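Local coordinates for protein glycosyl hydrolase family 10 (Bacteroides intestinalis DSM 17393, PDB 4QPW) that binds xylan chains as a carbohydrate-binding module, one domain of a larger enzyme that probably hydrolyses glycosidic bonds in plant polysaccharides, at residues V4-D9 with N61-I66; Y56-N61 with G119-Q124; V88-G93 with A114-G119. All coordinates share one frame; numbering follows the deposited sequence.

Contact 1: V4-D9 with N61-I66; sequences VDYEID and NLPIEI
The Y6 ring is the main surface offered by V4-D9, and L62 reaches up to one of its faces. L62 CD2 sits over the ring centre, 3.7 Å from the centroid and only 4° off the ring normal, a CH-pi contact in which one methyl meets all six carbons almost equally. Chi1 of 173° sets CG of Y6 anti to the backbone N, and chi2 of -78° turns the ring face to L62. P63 packs at the base of the side chain, its CD 3.7 Å from Y6 CB, and its CG lies on the aliphatic part of D5, 3.9 Å from D5 CB. Leucine suits its place by giving a methyl to the ring face, proline by setting rigid apolar carbon beside CB. At the phenol end a water bridges the segments, 2.7 Å from Y6 OH and donating to N61 OD1 at 2.9 Å, while the backbone N of D60 also bonds to that hydroxyl. The carboxylate of D5 turns to H141 through OD2.

Behind these groups, D5 and Y6 form a classic beta bulge opposite I139 of strand 130-141, where the chain turns a corner. P63 is the centre of an inverse gamma turn, closed by a weak I64 N to L62 O bond of 3.2 Å. L62 is buried and also packs on I139 and V88; its other methyl, CD1, turns to V88. With no direct hydrogen bond between them, strand and loop are held together by apolar contact and bridging water, and the tyrosine serves both: its face is apolar, its hydroxyl polar.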
ATOM      1  N   VAL A   4      -8.041 -15.879  -4.758  1.00  9.66           N
ATOM      2  CA  VAL A   4      -6.832 -15.067  -4.568  1.00 10.13           C
ATOM      3  C   VAL A   4      -5.860 -15.265  -5.753  1.00 10.08           C
ATOM      4  O   VAL A   4      -5.366 -16.414  -5.970  1.00 12.18           O
ATOM      5  CB  VAL A   4      -6.147 -15.391  -3.276  1.00 10.05           C
ATOM      6  CG1 VAL A   4      -4.860 -14.600  -3.086  1.00 11.49           C
ATOM      7  CG2 VAL A   4      -7.137 -15.068  -2.120  1.00 11.36           C
ATOM      8  N   ASP A   5      -5.663 -14.252  -6.516  1.00  8.83           N
ATOM      9  CA  ASP A   5      -4.662 -14.271  -7.596  1.00  9.65           C
ATOM     10  C   ASP A   5      -3.264 -14.095  -7.045  1.00  9.28           C
ATOM     11  O   ASP A   5      -2.289 -14.723  -7.580  1.00 10.72           O
ATOM     12  CB  ASP A   5      -4.956 -13.131  -8.598  1.00 10.95           C
ATOM     13  CG  ASP A   5      -6.207 -13.299  -9.294  1.00 12.33           C
ATOM     14  OD1 ASP A   5      -6.182 -14.151 -10.250  1.00 15.16           O
ATOM     15  OD2 ASP A   5      -7.207 -12.709  -8.999  1.00 14.00           O
ATOM     16  N   TYR A   6      -3.083 -13.265  -6.033  1.00  8.73           N
ATOM     17  CA  TYR A   6      -1.767 -12.828  -5.513  1.00  8.58           C
ATOM     18  C   TYR A   6      -1.910 -12.471  -4.072  1.00  8.22           C
ATOM     19  O   TYR A   6      -2.920 -11.775  -3.690  1.00  8.69           O
ATOM     20  CB  TYR A   6      -1.285 -11.627  -6.300  1.00  9.05           C
ATOM     21  CG  TYR A   6      -0.041 -10.935  -5.830  1.00  8.72           C
ATOM     22  CD1 TYR A   6      -0.061 -10.087  -4.781  1.00  9.39           C
ATOM     23  CD2 TYR A   6       1.201 -11.121  -6.466  1.00  9.15           C
ATOM     24  CE1 TYR A   6       1.104  -9.480  -4.289  1.00  9.12           C
ATOM     25  CE2 TYR A   6       2.351 -10.446  -6.043  1.00  8.58           C
ATOM     26  CZ  TYR A   6       2.294  -9.649  -4.953  1.00  8.19           C
ATOM     27  OH  TYR A   6       3.395  -8.961  -4.477  1.00  8.91           O
ATOM     28  N   GLU A   7      -0.963 -12.800  -3.254  1.00  8.40           N
ATOM     29  CA  GLU A   7      -0.915 -12.293  -1.868  1.00  8.98           C
ATOM     30  C   GLU A   7       0.525 -12.024  -1.497  1.00  9.47           C
ATOM     31  O   GLU A   7       1.449 -12.851  -1.770  1.00 11.34           O
ATOM     32  CB  GLU A   7      -1.468 -13.303  -0.908  1.00 13.62           C
ATOM     33  CG  GLU A   7      -1.253 -13.133   0.576  1.00 17.01           C
ATOM     34  CD  GLU A   7      -1.558 -14.450   1.238  1.00 23.82           C
ATOM     35  OE1 GLU A   7      -2.702 -14.595   1.552  1.00 25.75           O
ATOM     36  OE2 GLU A   7      -0.714 -15.325   1.346  1.00 30.68           O
ATOM     37  N   ILE A   8       0.753 -11.004  -0.727  1.00  9.24           N
ATOM     38  CA  ILE A   8       2.068 -10.791   0.093  1.00  9.69           C
ATOM     39  C   ILE A   8       1.532 -10.606   1.503  1.00 10.13           C
ATOM     40  O   ILE A   8       0.640  -9.736   1.788  1.00 10.90           O
ATOM     41  CB  ILE A   8       2.864  -9.630  -0.424  1.00 12.15           C
ATOM     42  CG1 ILE A   8       4.240  -9.509   0.239  1.00 15.91           C
ATOM     43  CG2 ILE A   8       2.193  -8.275  -0.511  1.00 13.63           C
ATOM     44  CD1 ILE A   8       5.207 -10.585  -0.224  1.00 17.64           C
ATOM     45  N   ASP A   9       1.998 -11.410   2.453  1.00 10.30           N
ATOM     46  CA  ASP A   9       1.550 -11.428   3.806  1.00 11.27           C
ATOM     47  C   ASP A   9       2.713 -11.043   4.722  1.00 10.37           C
ATOM     48  O   ASP A   9       3.638 -11.850   4.996  1.00 11.79           O
ATOM     49  CB  ASP A   9       0.950 -12.781   4.164  1.00 14.70           C
ATOM     50  CG  ASP A   9       0.532 -12.872   5.579  1.00 17.13           C
ATOM     51  OD1 ASP A   9       0.450 -11.871   6.315  1.00 19.65           O
ATOM     52  OD2 ASP A   9       0.203 -14.028   6.051  1.00 24.52           O
ATOM     53  N   ASN A  61       4.855  -7.202  -9.188  1.00  9.10           N
ATOM     54  CA  ASN A  61       4.822  -8.417 -10.009  1.00 10.22           C
ATOM     55  C   ASN A  61       3.389  -8.946 -10.117  1.00  9.59           C
ATOM     56  O   ASN A  61       3.163 -10.172 -10.091  1.00  9.96           O
ATOM     57  CB  ASN A  61       5.758  -9.524  -9.430  1.00 12.06           C
ATOM     58  CG  ASN A  61       7.090  -8.986  -8.889  1.00 11.38           C
ATOM     59  OD1 ASN A  61       7.236  -8.750  -7.754  1.00 11.51           O
ATOM     60  ND2 ASN A  61       8.011  -8.716  -9.840  1.00 13.37           N
ATOM     61  N   LEU A  62       2.422  -8.068 -10.268  1.00  9.26           N
ATOM     62  CA  LEU A  62       1.025  -8.497 -10.170  1.00  9.65           C
ATOM     63  C   LEU A  62       0.575  -9.299 -11.354  1.00  9.60           C
ATOM     64  O   LEU A  62       0.910  -8.922 -12.521  1.00 11.60           O
ATOM     65  CB  LEU A  62       0.139  -7.294  -9.937  1.00  9.91           C
ATOM     66  CG  LEU A  62       0.381  -6.463  -8.690  1.00  9.35           C
ATOM     67  CD1 LEU A  62      -0.551  -5.260  -8.684  1.00 10.89           C
ATOM     68  CD2 LEU A  62       0.267  -7.287  -7.418  1.00  9.59           C
ATOM     69  N   PRO A  63      -0.302 -10.256 -11.182  1.00  9.56           N
ATOM     70  CA  PRO A  63      -0.756 -11.145 -12.301  1.00 10.66           C
ATOM     71  C   PRO A  63      -2.032 -10.588 -12.863  1.00 14.15           C
ATOM     72  O   PRO A  63      -3.164 -11.315 -12.663  1.00 19.90           O
ATOM     73  CB  PRO A  63      -1.036 -12.446 -11.605  1.00 10.21           C
ATOM     74  CG  PRO A  63      -1.597 -11.994 -10.235  1.00 10.91           C
ATOM     75  CD  PRO A  63      -0.682 -10.827  -9.879  1.00  9.75           C
ATOM     76  N   ILE A  64      -2.200  -9.357 -13.132  1.00 11.30           N
ATOM     77  CA  ILE A  64      -3.405  -8.730 -13.619  1.00 10.49           C
ATOM     78  C   ILE A  64      -3.294  -8.452 -15.122  1.00 10.94           C
ATOM     79  O   ILE A  64      -2.235  -8.157 -15.642  1.00 11.77           O
ATOM     80  CB  ILE A  64      -3.833  -7.520 -12.790  1.00 12.39           C
ATOM     81  CG1 ILE A  64      -2.822  -6.413 -12.816  1.00 12.59           C
ATOM     82  CG2 ILE A  64      -4.228  -7.879 -11.344  1.00 12.95           C
ATOM     83  CD1 ILE A  64      -3.145  -5.191 -11.906  1.00 14.60           C
ATOM     84  N   GLU A  65      -4.459  -8.560 -15.762  1.00 11.41           N
ATOM     85  CA  GLU A  65      -4.568  -8.431 -17.262  1.00 12.28           C
ATOM     86  C   GLU A  65      -5.510  -7.325 -17.557  1.00 11.82           C
ATOM     87  O   GLU A  65      -6.567  -7.149 -16.980  1.00 11.73           O
ATOM     88  CB  GLU A  65      -5.130  -9.730 -17.802  1.00 14.57           C
ATOM     89  CG  GLU A  65      -4.228 -10.926 -17.536  1.00 19.64           C
ATOM     90  CD  GLU A  65      -4.965 -12.238 -17.859  1.00 24.43           C
ATOM     91  OE1 GLU A  65      -4.963 -12.518 -19.038  1.00 29.06           O
ATOM     92  OE2 GLU A  65      -5.631 -12.871 -17.028  1.00 25.76           O
ATOM     93  N   ILE A  66      -5.131  -6.487 -18.581  1.00 12.02           N
ATOM     94  CA  ILE A  66      -5.910  -5.315 -18.915  1.00 11.98           C
ATOM     95  C   ILE A  66      -7.395  -5.640 -19.172  1.00 11.83           C
ATOM     96  O   ILE A  66      -7.683  -6.600 -19.874  1.00 13.31           O
ATOM     97  CB  ILE A  66      -5.268  -4.578 -20.168  1.00 13.88           C
ATOM     98  CG1 ILE A  66      -5.970  -3.230 -20.403  1.00 13.69           C
ATOM     99  CG2 ILE A  66      -5.253  -5.457 -21.438  1.00 14.99           C
ATOM    100  CD1 ILE A  66      -5.327  -2.408 -21.502  1.00 15.79           C
TER
HETATM  101  O   HOH W   1      -4.376 -13.436 -12.210  1.00 27.85           O
HETATM  102  O   HOH W   2       5.808  -9.716  -5.454  1.00  9.79           O

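Contact 2: Y56-N61 with G119-Q124; sequences YHTADN and GHVMTQ. With XYP (beta-D-xylopyranose), chain B.
Y56 and T123 form a hydrogen-bonded antiparallel pair, with both N-to-O bonds 2.9 Å long, and H57 and M122 follow as a non-hydrogen-bonded pair. The strands are neighbours in the five-stranded sheet of a beta-sandwich, the sheet that carries the glycan site. Beyond H57 the pairing loses its regularity: T58 N bonds to V121 O at 3.0 Å, but V121 N meets A59 O from above the carbonyl plane.

Side chains divide between the two faces. Toward the other sheet, the T58 and T123 hydroxyls share a hydrogen bond (OG1 to OG1, 3.0 Å), so each hydroxyl has a partner on this buried face, where T58 also packs on I134, V137 and L40. The Y56 ring, its CG between the backbone N and carbonyl carbon (chi1 42°), folds back over its own pair, and T123 O lies over the ring centre. On the glycan face H57 and H120 make an offset stack, centroids 3.7 Å apart and planes at 15°. A histidine suits the place of H120 because it stacks with both ring nitrogens still bonded: R94 takes NE2, and a water links ND1 to D60 OD1. M122 comes to the edge of the H57 ring, its CE 4.1 Å from H57 NE2 and its sulfur farther off. Q124, extended beyond CG, reaches the sugar: its NE2 donates to O3 of the chain B xylose at 3.0 Å, almost straight at 172°.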
ATOM      1  N   TYR A  56       5.761   4.137  -1.892  1.00  9.59           N
ATOM      2  CA  TYR A  56       6.329   2.822  -1.684  1.00  9.33           C
ATOM      3  C   TYR A  56       5.429   1.805  -2.350  1.00  8.93           C
ATOM      4  O   TYR A  56       4.198   1.912  -2.289  1.00  9.49           O
ATOM      5  CB  TYR A  56       6.512   2.550  -0.168  1.00  9.77           C
ATOM      6  CG  TYR A  56       5.391   2.971   0.730  1.00  9.35           C
ATOM      7  CD1 TYR A  56       5.295   4.313   1.185  1.00  9.80           C
ATOM      8  CD2 TYR A  56       4.378   2.125   1.134  1.00  9.57           C
ATOM      9  CE1 TYR A  56       4.239   4.777   1.897  1.00 10.04           C
ATOM     10  CE2 TYR A  56       3.352   2.542   1.888  1.00  9.80           C
ATOM     11  CZ  TYR A  56       3.237   3.878   2.280  1.00 10.04           C
ATOM     12  OH  TYR A  56       2.187   4.277   3.080  1.00 10.63           O
ATOM     13  N   HIS A  57       6.041   0.781  -2.903  1.00  8.44           N
ATOM     14  CA  HIS A  57       5.228  -0.357  -3.394  1.00  8.40           C
ATOM     15  C   HIS A  57       4.923  -1.230  -2.222  1.00  8.50           C
ATOM     16  O   HIS A  57       5.796  -1.596  -1.399  1.00  9.35           O
ATOM     17  CB  HIS A  57       6.004  -1.182  -4.414  1.00  8.72           C
ATOM     18  CG  HIS A  57       6.278  -0.462  -5.705  1.00  9.44           C
ATOM     19  ND1 HIS A  57       7.010  -1.088  -6.704  1.00 10.39           N
ATOM     20  CD2 HIS A  57       5.940   0.784  -6.148  1.00 10.71           C
ATOM     21  CE1 HIS A  57       7.128  -0.231  -7.713  1.00 10.98           C
ATOM     22  NE2 HIS A  57       6.514   0.898  -7.412  1.00 10.67           N
ATOM     23  N   THR A  58       3.665  -1.653  -2.107  1.00  8.42           N
ATOM     24  CA  THR A  58       3.250  -2.631  -1.079  1.00  8.72           C
ATOM     25  C   THR A  58       3.017  -4.000  -1.641  1.00  7.89           C
ATOM     26  O   THR A  58       2.836  -4.985  -0.858  1.00  9.27           O
ATOM     27  CB  THR A  58       2.017  -2.102  -0.328  1.00  8.67           C
ATOM     28  OG1 THR A  58       0.972  -1.834  -1.254  1.00  9.66           O
ATOM     29  CG2 THR A  58       2.309  -0.906   0.493  1.00  9.59           C
ATOM     30  N   ALA A  59       3.086  -4.152  -2.952  1.00  8.63           N
ATOM     31  CA  ALA A  59       2.997  -5.409  -3.703  1.00  7.77           C
ATOM     32  C   ALA A  59       3.566  -5.097  -5.098  1.00  8.28           C
ATOM     33  O   ALA A  59       3.613  -3.930  -5.509  1.00  8.59           O
ATOM     34  CB  ALA A  59       1.554  -5.906  -3.825  1.00  8.83           C
ATOM     35  N   ASP A  60       3.961  -6.138  -5.816  1.00  8.47           N
ATOM     36  CA  ASP A  60       4.622  -5.957  -7.129  1.00  8.71           C
ATOM     37  C   ASP A  60       4.447  -7.223  -7.914  1.00  8.81           C
ATOM     38  O   ASP A  60       3.896  -8.232  -7.421  1.00  9.45           O
ATOM     39  CB  ASP A  60       6.142  -5.689  -6.827  1.00 10.71           C
ATOM     40  CG  ASP A  60       6.937  -5.143  -7.965  1.00 11.60           C
ATOM     41  OD1 ASP A  60       6.410  -4.859  -9.000  1.00 11.58           O
ATOM     42  OD2 ASP A  60       8.209  -5.124  -7.715  1.00 12.33           O
ATOM     43  N   ASN A  61       4.855  -7.202  -9.188  1.00  9.10           N
ATOM     44  CA  ASN A  61       4.822  -8.417 -10.009  1.00 10.22           C
ATOM     45  C   ASN A  61       3.389  -8.946 -10.117  1.00  9.59           C
ATOM     46  O   ASN A  61       3.163 -10.172 -10.091  1.00  9.96           O
ATOM     47  CB  ASN A  61       5.758  -9.524  -9.430  1.00 12.06           C
ATOM     48  CG  ASN A  61       7.090  -8.986  -8.889  1.00 11.38           C
ATOM     49  OD1 ASN A  61       7.236  -8.750  -7.754  1.00 11.51           O
ATOM     50  ND2 ASN A  61       8.011  -8.716  -9.840  1.00 13.37           N
ATOM     51  N   GLY A 119       2.190  -4.827 -13.166  1.00 10.31           N
ATOM     52  CA  GLY A 119       2.463  -3.676 -12.323  1.00 10.18           C
ATOM     53  C   GLY A 119       2.504  -3.977 -10.826  1.00  8.88           C
ATOM     54  O   GLY A 119       2.891  -5.082 -10.409  1.00  9.80           O
ATOM     55  N   HIS A 120       2.245  -2.936 -10.072  1.00  8.44           N
ATOM     56  CA  HIS A 120       2.481  -2.947  -8.620  1.00  8.59           C
ATOM     57  C   HIS A 120       1.407  -2.160  -7.924  1.00  8.89           C
ATOM     58  O   HIS A 120       0.519  -1.557  -8.542  1.00  9.26           O
ATOM     59  CB  HIS A 120       3.892  -2.389  -8.360  1.00  8.67           C
ATOM     60  CG  HIS A 120       4.127  -1.081  -9.116  1.00  9.45           C
ATOM     61  ND1 HIS A 120       4.897  -1.011 -10.256  1.00 10.34           N
ATOM     62  CD2 HIS A 120       3.702   0.169  -8.878  1.00 10.47           C
ATOM     63  CE1 HIS A 120       4.917   0.263 -10.660  1.00 10.91           C
ATOM     64  NE2 HIS A 120       4.235   1.011  -9.861  1.00 10.56           N
ATOM     65  N   VAL A 121       1.420  -2.204  -6.567  1.00  8.28           N
ATOM     66  CA  VAL A 121       0.514  -1.370  -5.769  1.00  8.36           C
ATOM     67  C   VAL A 121       1.310  -0.185  -5.276  1.00  9.04           C
ATOM     68  O   VAL A 121       2.053  -0.270  -4.254  1.00  9.41           O
ATOM     69  CB  VAL A 121      -0.171  -2.136  -4.630  1.00  8.46           C
ATOM     70  CG1 VAL A 121      -1.096  -1.214  -3.863  1.00  9.34           C
ATOM     71  CG2 VAL A 121      -0.927  -3.318  -5.187  1.00  9.41           C
ATOM     72  N   MET A 122       1.255   0.922  -5.992  1.00  8.98           N
ATOM     73  CA  MET A 122       1.911   2.169  -5.566  1.00  9.32           C
ATOM     74  C   MET A 122       1.108   2.725  -4.422  1.00  9.82           C
ATOM     75  O   MET A 122      -0.118   2.887  -4.520  1.00 11.86           O
ATOM     76  CB  MET A 122       1.861   3.173  -6.727  1.00 10.40           C
ATOM     77  CG  MET A 122       2.327   4.546  -6.328  1.00 11.91           C
ATOM     78  SD  MET A 122       3.970   4.669  -5.633  1.00 13.67           S
ATOM     79  CE  MET A 122       4.914   4.620  -7.197  1.00 14.08           C
ATOM     80  N   THR A 123       1.761   3.094  -3.305  1.00  9.35           N
ATOM     81  CA  THR A 123       1.081   3.527  -2.083  1.00  9.59           C
ATOM     82  C   THR A 123       1.772   4.811  -1.640  1.00  9.46           C
ATOM     83  O   THR A 123       3.013   4.916  -1.662  1.00 10.31           O
ATOM     84  CB  THR A 123       1.215   2.431  -1.032  1.00  9.14           C
ATOM     85  OG1 THR A 123       0.852   1.142  -1.654  1.00 11.21           O
ATOM     86  CG2 THR A 123       0.288   2.627   0.090  1.00 10.76           C
ATOM     87  N   GLN A 124       0.994   5.837  -1.277  1.00  9.47           N
ATOM     88  CA  GLN A 124       1.517   7.164  -0.949  1.00  9.98           C
ATOM     89  C   GLN A 124       0.868   7.731   0.294  1.00 10.35           C
ATOM     90  O   GLN A 124      -0.397   7.661   0.424  1.00 11.63           O
ATOM     91  CB  GLN A 124       1.325   8.117  -2.128  1.00 11.64           C
ATOM     92  CG  GLN A 124       1.924   7.586  -3.411  1.00 13.48           C
ATOM     93  CD  GLN A 124       1.956   8.535  -4.618  1.00 14.50           C
ATOM     94  OE1 GLN A 124       1.202   9.500  -4.629  1.00 17.19           O
ATOM     95  NE2 GLN A 124       2.835   8.370  -5.522  1.00 14.57           N
TER
HETATM   96  C1  XYP B   3       6.305  10.082  -9.200  1.00 16.42           C
HETATM   97  C2  XYP B   3       5.135   9.842  -8.289  1.00 15.70           C
HETATM   98  C3  XYP B   3       3.885  10.555  -8.782  1.00 17.51           C
HETATM   99  C4  XYP B   3       4.230  12.053  -8.988  1.00 19.00           C
HETATM  100  C5  XYP B   3       5.459  12.164  -9.810  1.00 16.85           C
HETATM  101  O2  XYP B   3       4.841   8.445  -8.230  1.00 16.06           O
HETATM  102  O3  XYP B   3       2.818  10.380  -7.805  1.00 18.67           O
HETATM  103  O4  XYP B   3       3.080  12.657  -9.595  1.00 21.38           O
HETATM  104  O5  XYP B   3       6.573  11.536  -9.207  1.00 20.04           O
HETATM  105  O   HOH W   3       6.578  -3.160 -11.134  1.00 23.42           O

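Contact 3: V88-G93 with A114-G119; sequences VGPWSG and AVADGG. With XYP (beta-D-xylopyranose), chain C; XYP (beta-D-xylopyranose), chain D.
G89 passes G118 and G119 with backbone against backbone, just after V88, whose carbonyl O is joined to V115 N by one water. A CB on G89 would clash with G93 O, and one on G119 would run into G89 C and P90 N, so glycine fits both positions. P90 follows with its N 3.6 Å from G119 CA; the edge of its ring packs on A116, P90 CD to A116 CB also 3.6 Å, a methyl small enough to let the loop close in. P90 opens a type I beta turn that ends at G93, closed by G93 N to P90 O at 3.2 Å, and this turn at the end of strand 82-89 holds the aromatic platform of the xylan-binding site. The W91 side chain points away from the 114-119 loop, and its indole receives the chain C xylose over one face, C4 3.7 Å above the plane, while W91 CZ3 touches C5 of the chain D xylose at 3.6 Å. An alanine here would probably leave the chain C xylose without the ring face it lies over and the chain D xylose without its contact at CZ3, and open a gap beside the H57-H120 pair. G93 ends the turn with its O 3.5 Å from V115 CG2.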
ATOM      1  N   VAL A  88      -3.094   0.806  -8.606  1.00  9.11           N
ATOM      2  CA  VAL A  88      -2.753  -0.558  -8.975  1.00  9.29           C
ATOM      3  C   VAL A  88      -2.429  -0.623 -10.461  1.00  9.80           C
ATOM      4  O   VAL A  88      -3.359  -0.331 -11.323  1.00 10.71           O
ATOM      5  CB  VAL A  88      -3.899  -1.558  -8.676  1.00  9.84           C
ATOM      6  CG1 VAL A  88      -3.447  -2.954  -8.942  1.00 10.03           C
ATOM      7  CG2 VAL A  88      -4.379  -1.410  -7.235  1.00 10.17           C
ATOM      8  N   GLY A  89      -1.222  -0.875 -10.838  1.00  9.64           N
ATOM      9  CA  GLY A  89      -0.797  -0.896 -12.248  1.00 10.52           C
ATOM     10  C   GLY A  89       0.668  -0.596 -12.360  1.00 10.91           C
ATOM     11  O   GLY A  89       1.368  -0.357 -11.402  1.00 10.10           O
ATOM     12  N   PRO A  90       1.172  -0.628 -13.621  1.00 11.14           N
ATOM     13  CA  PRO A  90       2.533  -0.326 -13.921  1.00 11.09           C
ATOM     14  C   PRO A  90       2.807   1.204 -13.827  1.00 10.13           C
ATOM     15  O   PRO A  90       1.951   1.982 -13.620  1.00 10.57           O
ATOM     16  CB  PRO A  90       2.708  -0.902 -15.331  1.00 13.41           C
ATOM     17  CG  PRO A  90       1.341  -0.657 -15.950  1.00 13.20           C
ATOM     18  CD  PRO A  90       0.366  -0.926 -14.831  1.00 11.32           C
ATOM     19  N   TRP A  91       4.098   1.520 -14.048  1.00 11.36           N
ATOM     20  CA  TRP A  91       4.510   2.915 -13.976  1.00 13.22           C
ATOM     21  C   TRP A  91       3.760   3.829 -15.024  1.00 11.53           C
ATOM     22  O   TRP A  91       3.535   4.980 -14.735  1.00 14.31           O
ATOM     23  CB  TRP A  91       6.034   3.045 -14.228  1.00 12.61           C
ATOM     24  CG  TRP A  91       6.868   2.427 -13.149  1.00 12.75           C
ATOM     25  CD1 TRP A  91       7.582   1.299 -13.210  1.00 13.70           C
ATOM     26  CD2 TRP A  91       7.092   2.987 -11.866  1.00 12.15           C
ATOM     27  NE1 TRP A  91       8.183   1.082 -11.972  1.00 14.83           N
ATOM     28  CE2 TRP A  91       7.921   2.089 -11.158  1.00 12.66           C
ATOM     29  CE3 TRP A  91       6.694   4.131 -11.261  1.00 13.70           C
ATOM     30  CZ2 TRP A  91       8.397   2.343  -9.844  1.00 14.38           C
ATOM     31  CZ3 TRP A  91       7.097   4.309  -9.898  1.00 15.42           C
ATOM     32  CH2 TRP A  91       7.947   3.380  -9.260  1.00 14.38           C
ATOM     33  N   SER A  92       3.308   3.238 -16.096  1.00 12.25           N
ATOM     34  CA  SER A  92       2.604   4.072 -17.105  1.00 12.55           C
ATOM     35  C   SER A  92       1.281   4.520 -16.702  1.00 12.08           C
ATOM     36  O   SER A  92       0.762   5.550 -17.262  1.00 13.26           O
ATOM     37  CB  SER A  92       2.516   3.255 -18.404  1.00 14.84           C
ATOM     38  OG  SER A  92       1.754   2.150 -18.350  1.00 14.40           O
ATOM     39  N   GLY A  93       0.542   3.815 -15.830  1.00 11.41           N
ATOM     40  CA  GLY A  93      -0.800   4.170 -15.557  1.00 11.80           C
ATOM     41  C   GLY A  93      -1.462   3.118 -14.637  1.00 10.77           C
ATOM     42  O   GLY A  93      -1.200   1.930 -14.814  1.00 11.84           O
ATOM     43  N   ALA A 114      -8.629  -3.590 -14.409  1.00 11.50           N
ATOM     44  CA  ALA A 114      -7.238  -3.308 -14.627  1.00 11.28           C
ATOM     45  C   ALA A 114      -7.068  -2.379 -15.861  1.00 12.09           C
ATOM     46  O   ALA A 114      -7.746  -2.620 -16.897  1.00 12.76           O
ATOM     47  CB  ALA A 114      -6.456  -4.539 -14.820  1.00 11.94           C
ATOM     48  N   VAL A 115      -6.228  -1.407 -15.731  1.00 11.24           N
ATOM     49  CA  VAL A 115      -6.005  -0.425 -16.839  1.00 11.07           C
ATOM     50  C   VAL A 115      -4.872  -0.825 -17.688  1.00 11.51           C
ATOM     51  O   VAL A 115      -4.653  -0.141 -18.774  1.00 12.70           O
ATOM     52  CB  VAL A 115      -5.830   0.970 -16.279  1.00 12.41           C
ATOM     53  CG1 VAL A 115      -7.001   1.400 -15.471  1.00 13.51           C
ATOM     54  CG2 VAL A 115      -4.524   1.194 -15.585  1.00 12.84           C
ATOM     55  N   ALA A 116      -4.088  -1.832 -17.398  1.00 12.04           N
ATOM     56  CA  ALA A 116      -2.914  -2.249 -18.067  1.00 11.70           C
ATOM     57  C   ALA A 116      -2.588  -3.677 -17.660  1.00 12.23           C
ATOM     58  O   ALA A 116      -3.243  -4.240 -16.760  1.00 14.28           O
ATOM     59  CB  ALA A 116      -1.760  -1.317 -17.699  1.00 13.54           C
ATOM     60  N   ASP A 117      -1.578  -4.237 -18.215  1.00 13.06           N
ATOM     61  CA  ASP A 117      -1.045  -5.558 -17.720  1.00 13.28           C
ATOM     62  C   ASP A 117      -0.076  -5.359 -16.599  1.00 12.13           C
ATOM     63  O   ASP A 117       0.797  -4.463 -16.626  1.00 14.59           O
ATOM     64  CB  ASP A 117      -0.366  -6.308 -18.834  1.00 14.57           C
ATOM     65  CG  ASP A 117      -1.348  -6.831 -19.871  1.00 16.03           C
ATOM     66  OD1 ASP A 117      -2.511  -7.162 -19.678  1.00 15.55           O
ATOM     67  OD2 ASP A 117      -0.805  -7.012 -21.062  1.00 21.07           O
ATOM     68  N   GLY A 118      -0.159  -6.193 -15.534  1.00 10.95           N
ATOM     69  CA  GLY A 118       0.871  -6.248 -14.554  1.00 11.40           C
ATOM     70  C   GLY A 118       1.016  -5.059 -13.656  1.00 10.17           C
ATOM     71  O   GLY A 118       0.043  -4.382 -13.373  1.00 12.66           O
ATOM     72  N   GLY A 119       2.190  -4.827 -13.166  1.00 10.31           N
ATOM     73  CA  GLY A 119       2.463  -3.676 -12.323  1.00 10.18           C
ATOM     74  C   GLY A 119       2.504  -3.977 -10.826  1.00  8.88           C
ATOM     75  O   GLY A 119       2.891  -5.082 -10.409  1.00  9.80           O
TER
HETATM   76  O1  XYP C   1      11.625   1.298 -13.453  1.00 36.26           O
HETATM   77  C1  XYP C   1      11.695   2.653 -13.097  1.00 29.92           C
HETATM   78  C2  XYP C   1      10.675   3.478 -13.885  1.00 28.79           C
HETATM   79  C3  XYP C   1      10.813   4.904 -13.405  1.00 22.55           C
HETATM   80  C4  XYP C   1      10.527   4.900 -11.906  1.00 24.51           C
HETATM   81  C5  XYP C   1      11.599   4.137 -11.211  1.00 26.46           C
HETATM   82  O2  XYP C   1      10.803   3.494 -15.337  1.00 38.22           O
HETATM   83  O3  XYP C   1       9.825   5.737 -13.981  1.00 30.61           O
HETATM   84  O4  XYP C   1      10.879   6.281 -11.352  1.00 21.18           O
HETATM   85  O5  XYP C   1      11.443   2.725 -11.696  1.00 28.19           O
HETATM   86  C1  XYP D   2       9.908   6.838 -10.470  1.00 17.10           C
HETATM   87  C2  XYP D   2      10.687   7.954  -9.725  1.00 17.19           C
HETATM   88  C3  XYP D   2       9.663   8.653  -8.860  1.00 17.44           C
HETATM   89  C4  XYP D   2       8.418   9.027  -9.583  1.00 17.13           C
HETATM   90  C5  XYP D   2       7.821   7.827 -10.294  1.00 16.01           C
HETATM   91  O2  XYP D   2      11.778   7.464  -8.961  1.00 19.58           O
HETATM   92  O3  XYP D   2      10.238   9.841  -8.232  1.00 19.31           O
HETATM   93  O4  XYP D   2       7.435   9.495  -8.632  1.00 16.81           O
HETATM   94  O5  XYP D   2       8.808   7.265 -11.188  1.00 19.69           O
HETATM   95  O   HOH W   4      -4.513  -1.845 -13.397  1.00 12.14           O

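Overall arrangement
The three contacts run into one another through shared residues: N61 belongs to contacts 1 and 2, G119 to contacts 2 and 3. Contact 1 lies about 11 Å, centre to centre, from contact 2 and about 12 Å from contact 3, and its loop is tied to both, L62 N to G119 O at 3.0 Å and I64 O to G118 N at 2.9 Å. Contacts 2 and 3, with centres about 10 Å apart, both reach the same sheet, where strands 82-89 and 120-124 are neighbours, and build the glycan site together: W91 CZ2 lies 3.4 Å from H57 NE2, and W91 CZ3 3.5 Å from M122 CE. W18, E20, H52 and Q55 complete that pocket. Contact 1 stands back from it, with the N61 side chain about 11 Å from a bound xylose.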